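Local coordinates for protein precorrin-6A reductase (Rhodobacter capsulatus, PDB 4X7G) that catalyses the reduction of precorrin-6A in cobalamin biosynthesis, probably with a hydride from NADPH, and is held here with NADP and a reduced precorrin, at residues 114-119 with 140-145; 151-156 with 182-187. One frame throughout, in Å; residues are numbered along the deposited sequence. Where two conformers were deposited one is given.

Contact 1. Residues 114-119 with 140-145; sequences PDLAAA and RDFSAA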
loop_
_atom_site.group_PDB
_atom_site.type_symbol
_atom_site.label_atom_id
_atom_site.label_comp_id
_atom_site.label_asym_id
_atom_site.label_seq_id
_atom_site.Cartn_x
_atom_site.Cartn_y
_atom_site.Cartn_z
ATOM N N PRO A 114 -8.036 -9.211 -12.680
ATOM C CA PRO A 114 -6.714 -8.645 -12.985
ATOM C C PRO A 114 -6.552 -7.217 -12.608
ATOM O O PRO A 114 -5.353 -6.778 -12.499
ATOM C CB PRO A 114 -6.638 -8.788 -14.532
ATOM C CG PRO A 114 -8.074 -8.753 -14.989
ATOM C CD PRO A 114 -8.725 -9.655 -13.924
ATOM N N ASP A 115 -7.585 -6.451 -12.438
ATOM C CA ASP A 115 -7.487 -5.021 -12.252
ATOM C C ASP A 115 -8.789 -4.505 -11.735
ATOM O O ASP A 115 -9.761 -5.289 -11.551
ATOM C CB ASP A 115 -7.042 -4.320 -13.567
ATOM C CG ASP A 115 -7.943 -4.593 -14.677
ATOM O OD1 ASP A 115 -9.175 -4.738 -14.575
ATOM O OD2 ASP A 115 -7.287 -4.686 -15.815
ATOM N N LEU A 116 -8.837 -3.225 -11.409
ATOM C CA LEU A 116 -9.988 -2.655 -10.854
ATOM C C LEU A 116 -11.238 -2.707 -11.708
ATOM O O LEU A 116 -12.343 -2.983 -11.265
ATOM C CB LEU A 116 -9.651 -1.224 -10.466
ATOM C CG LEU A 116 -8.839 -1.070 -9.164
ATOM C CD1 LEU A 116 -7.946 0.191 -9.121
ATOM C CD2 LEU A 116 -9.826 -1.088 -8.040
ATOM N N ALA A 117 -11.055 -2.441 -13.030
ATOM C CA ALA A 117 -12.231 -2.504 -13.932
ATOM C C ALA A 117 -12.876 -3.912 -13.974
ATOM O O ALA A 117 -14.051 -4.081 -14.026
ATOM C CB ALA A 117 -11.892 -2.054 -15.381
ATOM N N ALA A 118 -12.047 -4.919 -13.880
ATOM C CA ALA A 118 -12.565 -6.284 -13.832
ATOM C C ALA A 118 -13.267 -6.589 -12.514
ATOM O O ALA A 118 -14.221 -7.354 -12.439
ATOM C CB ALA A 118 -11.479 -7.293 -14.071
ATOM N N ALA A 119 -12.858 -5.922 -11.396
ATOM C CA ALA A 119 -13.569 -6.078 -10.181
ATOM C C ALA A 119 -14.965 -5.478 -10.259
ATOM O O ALA A 119 -15.929 -6.005 -9.762
ATOM C CB ALA A 119 -12.785 -5.406 -9.007
ATOM N N ARG A 140 -14.065 6.046 -8.495
ATOM C CA ARG A 140 -14.815 6.416 -9.615
ATOM C C ARG A 140 -15.071 5.267 -10.605
ATOM O O ARG A 140 -16.016 5.253 -11.343
ATOM C CB ARG A 140 -14.122 7.504 -10.550
ATOM C CG ARG A 140 -14.580 8.948 -10.359
ATOM C CD ARG A 140 -13.519 9.872 -10.940
ATOM N NE ARG A 140 -13.468 10.000 -12.414
ATOM C CZ ARG A 140 -14.077 10.924 -13.148
ATOM N NH1 ARG A 140 -14.899 11.805 -12.561
ATOM N NH2 ARG A 140 -13.826 11.008 -14.480
ATOM N N ASP A 141 -14.186 4.286 -10.636
ATOM C CA ASP A 141 -14.389 3.156 -11.535
ATOM C C ASP A 141 -15.748 2.473 -11.314
ATOM O O ASP A 141 -16.419 1.945 -12.163
ATOM C CB ASP A 141 -13.283 2.125 -11.409
ATOM C CG ASP A 141 -11.910 2.636 -11.585
ATOM O OD1 ASP A 141 -11.713 3.782 -11.961
ATOM O OD2 ASP A 141 -10.938 1.921 -11.368
ATOM N N PHE A 142 -16.195 2.459 -10.012
ATOM C CA PHE A 142 -17.418 1.803 -9.616
ATOM C C PHE A 142 -18.693 2.537 -9.920
ATOM O O PHE A 142 -19.759 2.029 -9.798
ATOM C CB PHE A 142 -17.366 1.348 -8.118
ATOM C CG PHE A 142 -16.376 0.257 -7.958
ATOM C CD1 PHE A 142 -15.048 0.511 -7.908
ATOM C CD2 PHE A 142 -16.773 -1.076 -7.940
ATOM C CE1 PHE A 142 -14.147 -0.536 -7.820
ATOM C CE2 PHE A 142 -15.845 -2.089 -7.815
ATOM C CZ PHE A 142 -14.560 -1.839 -7.807
ATOM N N SER A 143 -18.509 3.744 -10.474
ATOM C CA SER A 143 -19.593 4.467 -11.074
ATOM C C SER A 143 -20.102 3.777 -12.320
ATOM O O SER A 143 -21.204 4.083 -12.775
ATOM C CB SER A 143 -19.169 5.900 -11.458
ATOM O OG SER A 143 -18.162 5.915 -12.524
ATOM N N ALA A 144 -19.418 2.770 -12.793
ATOM C CA ALA A 144 -19.947 1.905 -13.866
ATOM C C ALA A 144 -20.869 0.827 -13.361
ATOM O O ALA A 144 -21.563 0.152 -14.117
ATOM C CB ALA A 144 -18.779 1.288 -14.560
ATOM N N ALA A 145 -20.963 0.653 -12.021
ATOM C CA ALA A 145 -21.926 -0.238 -11.414
ATOM C C ALA A 145 -22.648 0.519 -10.330
ATOM O O ALA A 145 -22.524 0.215 -9.065
ATOM C CB ALA A 145 -21.299 -1.552 -10.899
#

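Contact 2. Residues 151-156 with 182-187; sequences LLRLVD and TELLRS. With 3Y8 (3-[(1R,2S,3S,7S,11S,16S,17R,18R,19R)-2,7,12,18-tetrakis(2-hydroxy-2-oxoethyl)-3,13-bis(3-hydroxy-3-oxopropyl)-1,2,5,7,11,17-hexamethyl-17-(3-oxidanyl-3-oxidanylidene-prop-1-enyl)-3,6,8,10,15,16,18,19,21,24-decahydrocorrin-8-yl]propanoic acid), chain C.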
loop_
_atom_site.group_PDB
_atom_site.type_symbol
_atom_site.label_atom_id
_atom_site.label_comp_id
_atom_site.label_asym_id
_atom_site.label_seq_id
_atom_site.Cartn_x
_atom_site.Cartn_y
_atom_site.Cartn_z
ATOM N N LEU A 151 -19.919 0.787 0.706
ATOM C CA LEU A 151 -19.214 1.277 1.894
ATOM C C LEU A 151 -17.839 1.694 1.495
ATOM O O LEU A 151 -17.119 0.849 0.849
ATOM C CB LEU A 151 -19.189 0.214 2.961
ATOM C CG LEU A 151 -18.362 0.531 4.248
ATOM C CD1 LEU A 151 -19.018 1.683 5.020
ATOM C CD2 LEU A 151 -18.209 -0.655 5.120
ATOM N N LEU A 152 -17.411 2.853 1.795
ATOM C CA LEU A 152 -16.100 3.392 1.484
ATOM C C LEU A 152 -15.329 3.606 2.764
ATOM O O LEU A 152 -15.938 3.785 3.852
ATOM C CB LEU A 152 -16.205 4.758 0.762
ATOM C CG LEU A 152 -17.212 4.824 -0.330
ATOM C CD1 LEU A 152 -17.323 6.175 -0.940
ATOM C CD2 LEU A 152 -16.951 3.783 -1.385
ATOM N N ARG A 153 -14.022 3.568 2.716
ATOM C CA ARG A 153 -13.164 3.856 3.880
ATOM C C ARG A 153 -12.052 4.795 3.352
ATOM O O ARG A 153 -11.259 4.371 2.533
ATOM C CB ARG A 153 -12.651 2.595 4.540
ATOM C CG ARG A 153 -11.725 2.900 5.697
ATOM C CD ARG A 153 -11.721 1.797 6.750
ATOM N NE ARG A 153 -11.215 0.543 6.260
ATOM C CZ ARG A 153 -11.205 -0.601 6.925
ATOM N NH1 ARG A 153 -10.731 -1.673 6.403
ATOM N NH2 ARG A 153 -11.788 -0.640 8.114
ATOM N N LEU A 154 -12.058 5.995 3.838
ATOM C CA LEU A 154 -11.260 7.091 3.333
ATOM C C LEU A 154 -10.415 7.673 4.449
ATOM O O LEU A 154 -10.881 7.826 5.566
ATOM C CB LEU A 154 -12.153 8.232 2.779
ATOM C CG LEU A 154 -13.089 7.767 1.669
ATOM C CD1 LEU A 154 -14.044 8.920 1.297
ATOM C CD2 LEU A 154 -12.430 7.154 0.475
ATOM N N VAL A 155 -9.133 7.981 4.165
ATOM C CA VAL A 155 -8.273 8.610 5.167
ATOM C C VAL A 155 -8.782 9.993 5.608
ATOM O O VAL A 155 -8.751 10.307 6.802
ATOM C CB VAL A 155 -6.807 8.667 4.705
ATOM C CG1 VAL A 155 -5.922 9.369 5.737
ATOM C CG2 VAL A 155 -6.278 7.265 4.470
ATOM N N ASP A 156 -9.187 10.743 4.597
ATOM C CA ASP A 156 -9.637 12.173 4.828
ATOM C C ASP A 156 -11.068 12.310 4.434
ATOM O O ASP A 156 -11.549 11.671 3.520
ATOM C CB ASP A 156 -8.824 13.097 4.022
ATOM C CG ASP A 156 -7.340 13.076 4.466
ATOM O OD1 ASP A 156 -7.055 13.132 5.619
ATOM O OD2 ASP A 156 -6.485 13.026 3.620
ATOM N N THR A 182 -14.388 -6.682 11.580
ATOM C CA THR A 182 -15.548 -7.511 11.802
ATOM C C THR A 182 -16.728 -6.645 12.183
ATOM O O THR A 182 -17.843 -6.792 11.638
ATOM C CB THR A 182 -15.281 -8.623 12.835
ATOM O OG1 THR A 182 -14.237 -9.437 12.372
ATOM C CG2 THR A 182 -16.505 -9.474 13.066
ATOM N N GLU A 183 -16.570 -5.728 13.115
ATOM C CA GLU A 183 -17.675 -4.899 13.532
ATOM C C GLU A 183 -18.168 -4.032 12.404
ATOM O O GLU A 183 -19.375 -3.843 12.258
ATOM C CB GLU A 183 -17.222 -4.047 14.754
ATOM C CG GLU A 183 -18.192 -2.966 15.140
ATOM C CD GLU A 183 -19.521 -3.424 15.631
ATOM O OE1 GLU A 183 -19.634 -4.551 15.997
ATOM O OE2 GLU A 183 -20.528 -2.676 15.597
ATOM N N LEU A 184 -17.291 -3.482 11.589
ATOM C CA LEU A 184 -17.705 -2.689 10.445
ATOM C C LEU A 184 -18.509 -3.497 9.442
ATOM O O LEU A 184 -19.561 -3.061 9.010
ATOM C CB LEU A 184 -16.475 -2.093 9.836
ATOM C CG LEU A 184 -16.750 -1.192 8.615
ATOM C CD1 LEU A 184 -17.678 -0.059 9.032
ATOM C CD2 LEU A 184 -15.469 -0.727 8.005
ATOM N N LEU A 185 -17.999 -4.633 9.065
ATOM C CA LEU A 185 -18.708 -5.427 8.047
ATOM C C LEU A 185 -20.052 -5.884 8.564
ATOM O O LEU A 185 -21.033 -5.968 7.810
ATOM C CB LEU A 185 -17.877 -6.630 7.649
ATOM C CG LEU A 185 -16.589 -6.375 6.941
ATOM C CD1 LEU A 185 -15.797 -7.650 6.652
ATOM C CD2 LEU A 185 -16.808 -5.727 5.623
ATOM N N ARG A 186 -20.119 -6.253 9.877
ATOM C CA ARG A 186 -21.463 -6.503 10.488
ATOM C C ARG A 186 -22.401 -5.299 10.490
ATOM O O ARG A 186 -23.567 -5.370 10.051
ATOM C CB ARG A 186 -21.229 -6.967 11.920
ATOM C CG ARG A 186 -20.615 -8.349 12.040
ATOM C CD ARG A 186 -21.070 -9.069 13.332
ATOM N NE ARG A 186 -20.867 -8.206 14.463
ATOM C CZ ARG A 186 -21.776 -7.438 15.051
ATOM N NH1 ARG A 186 -23.106 -7.525 14.840
ATOM N NH2 ARG A 186 -21.328 -6.640 15.994
ATOM N N SER A 187 -21.958 -4.227 11.004
ATOM C CA SER A 187 -22.816 -3.054 11.173
ATOM C C SER A 187 -23.365 -2.529 9.847
ATOM O O SER A 187 -24.559 -2.148 9.726
ATOM C CB SER A 187 -22.072 -2.020 11.975
ATOM O OG SER A 187 -21.123 -1.289 11.264
HETATM C C48 3Y8 C . -0.353 8.418 2.485
HETATM C C47 3Y8 C . -0.149 7.571 5.566
HETATM C C43 3Y8 C . 1.246 2.650 9.052
HETATM C C42 3Y8 C . -0.103 2.781 8.226
HETATM C C41 3Y8 C . 0.266 2.230 6.862
HETATM C C38 3Y8 C . -0.551 -0.393 4.070
HETATM C C37 3Y8 C . -1.201 -0.355 5.398
HETATM C C36 3Y8 C . -2.620 0.763 7.137
HETATM C C35 3Y8 C . -4.167 -0.397 4.674
HETATM C C32 3Y8 C . -8.855 -1.149 3.682
HETATM C C31 3Y8 C . -7.678 -0.898 2.647
HETATM C C2 3Y8 C . -5.576 1.187 0.847
HETATM C C1 3Y8 C . -5.030 2.600 1.258
HETATM C C4 3Y8 C . -4.472 1.158 2.972
HETATM C C5 3Y8 C . -3.828 0.782 4.089
HETATM C C7 3Y8 C . -1.897 1.015 5.776
HETATM C C8 3Y8 C . -0.952 2.156 5.946
HETATM C C6 3Y8 C . -2.763 1.490 4.756
HETATM C C3 3Y8 C . -5.577 0.443 2.195
HETATM C C11 3Y8 C . -1.731 5.669 4.713
HETATM C C12 3Y8 C . -0.981 6.882 4.473
HETATM C C13 3Y8 C . -1.092 7.294 3.218
HETATM C C14 3Y8 C . -2.006 6.391 2.544
HETATM C C15 3Y8 C . -2.383 6.508 1.224
HETATM C C16 3Y8 C . -3.298 5.522 0.639
HETATM C C17 3Y8 C . -4.023 5.707 -0.667
HETATM C C18 3Y8 C . -4.872 4.398 -0.733
HETATM C C19 3Y8 C . -4.166 3.370 0.254
HETATM C C20 3Y8 C . -6.150 3.483 1.820
HETATM C C21 3Y8 C . -1.045 8.539 6.452
HETATM C C24 3Y8 C . -2.725 5.800 5.871
HETATM C C25 3Y8 C . -6.982 1.228 0.222
HETATM C C26 3Y8 C . -4.564 0.461 -0.051
HETATM O O59 3Y8 C . -8.040 7.770 1.550
HETATM C C57 3Y8 C . -6.884 8.009 0.993
HETATM O O58 3Y8 C . -6.442 9.122 0.602
HETATM C C56 3Y8 C . -6.093 6.776 0.651
HETATM C C55 3Y8 C . -5.043 6.930 -0.495
HETATM C C54 3Y8 C . -3.086 5.880 -1.839
HETATM C C60 3Y8 C . -5.022 3.722 -2.095
HETATM C C61 3Y8 C . -5.833 4.411 -3.093
HETATM O O62 3Y8 C . -5.711 3.971 -4.298
HETATM O O63 3Y8 C . -6.627 5.341 -2.783
HETATM N N24 3Y8 C . -3.306 4.248 1.065
HETATM N N23 3Y8 C . -2.389 5.450 3.452
HETATM C C49 3Y8 C . 0.861 7.837 1.747
HETATM C C50 3Y8 C . 1.747 8.810 1.042
HETATM O O51 3Y8 C . 1.446 10.025 0.993
HETATM O O52 3Y8 C . 2.848 8.300 0.619
HETATM O O23 3Y8 C . -0.875 8.437 7.685
HETATM O O22 3Y8 C . -1.809 9.278 5.879
HETATM C C10 3Y8 C . -0.718 4.499 4.933
HETATM C C9 3Y8 C . -1.356 3.173 5.166
HETATM N N22 3Y8 C . -2.503 2.781 4.463
HETATM O O44 3Y8 C . 1.452 1.529 9.537
HETATM O O45 3Y8 C . 1.801 3.644 9.281
HETATM O O39 3Y8 C . 0.489 -1.124 4.023
HETATM O O40 3Y8 C . -1.102 0.124 3.102
HETATM N N21 3Y8 C . -4.216 2.299 2.428
HETATM C C27 3Y8 C . -4.960 -1.013 -0.358
HETATM O O28 3Y8 C . -5.712 -1.181 -1.326
HETATM O O29 3Y8 C . -4.536 -1.925 0.346
HETATM C C30 3Y8 C . -6.861 0.285 3.070
HETATM O O34 3Y8 C . -9.702 -0.182 3.744
HETATM O O33 3Y8 C . -8.791 -2.306 4.097
#

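Contact 1. Residues 114-119 with 140-145
Leu116 and Ala119, on the opening turn of helix 116-122, meet Asp141 and Phe142, in the connection between strands 129-132 and 149-154. Asp115 is the N-cap: its OD1 accepts from Ala118 N at 3.0 Å, nearly along the C-O axis, while its backbone O takes Ala119 N. Segment 140-145 coils tightly, with Ser143, Ala144 and Ala145 each giving a backbone N-H to the carbonyl three residues back. Arg140 O accepts twice, from Ser143 N and from Ser143 OG.

The meeting itself is van der Waals packing over a modest area. Asp141 crosses Leu116 at about a right angle, bringing the carboxylate oxygen OD2 to 3.5 Å from Leu116 CB. Next to it the buried Phe142 ring brings its far end to the helix. Its CB does not point there, and it is chi1, at -68° with CG beside the backbone N, that swings the ring round. CZ comes to 4.2 Å from Ala119 CB, and CE1 to 4.4 Å from Leu116 CD2. Both helix residues therefore pack on the same ring.

Helix 116-122 makes the crossover from edge strand 109-113 to strand 129-132. Ala119 rests on Ile218 and Ile220 of strand 216-220, Leu116 also meets Ile220, and Val120 continues the packing under Asp141 and Phe142.

Contact 2. Residues 151-156 with 182-187
Arg153 is a buried arginine that divides its guanidinium group between the bound precorrin, an acidic partner and a leucine, Leu184 of helix 178-187. NE and NH1 face a propanoate of the ligand, whose carboxyl carbon C32 lies at the edge of the guanidinium, in its plane. NE gives the firmer bond, to 3Y8 O34 at 3.0 Å and 156°. NH1 adds weak bonds to both carboxylate oxygens, 3.1 Å to O33 and 3.2 Å to O34, making a lopsided two-nitrogen grip. The remaining nitrogen, NH2, forms a salt bridge with Asp181, just before segment 182-187, and Phe176 makes a cation-pi contact. The acid and the aromatic ring probably fix the rotation of the group and balance part of its charge.

Against this polar end comes plain hydrocarbon. Leu184 CD2 sits 3.7 Å from Arg153 NH2, approaching obliquely. The arginine leaves the strand with CG anti to the backbone N and then bends at chi3 (64°), which turns the guanidinium toward the ligand carboxylate. Two residues back, Leu151 and Leu184 reach toward each other tip to tip, CD2 of Leu151 lying 3.8 Å from CG of Leu184. Past the end of the strand, Val155 N donates to O59 of a second propanoate at 2.8 Å, and Val155 CG2 packs at 3.4 Å from the same oxygen.

Strand 149-154 runs in a parallel sheet between 129-132 and 167-171. Helix 178-187 carries the beta-alpha-beta crossover from edge strand 167-171 to strand 192-196, covering this face alongside helix 205-213, with Phe131 of strand 129-132 beneath Leu151, Arg153 and Leu185.

Contacts 1 and 2 belong to the same parallel-sheet domain, one of the two Rossmann-type domains between which the ligands lie, but they sit on opposite faces of its sheet. Their centres are about 19 Å apart and they do not touch. Each uses a crossover helix, 116-122 in one case and 178-187 in the other. Contact 2 is the buried one, packing a helix directly on an interior strand and ending in charged and polar grips on the precorrin. Contact 1 is partly buried, joins a helix start to a connecting loop, and has packing alone between its segments, with the side chain of Leu116 about 7 Å from the precorrin.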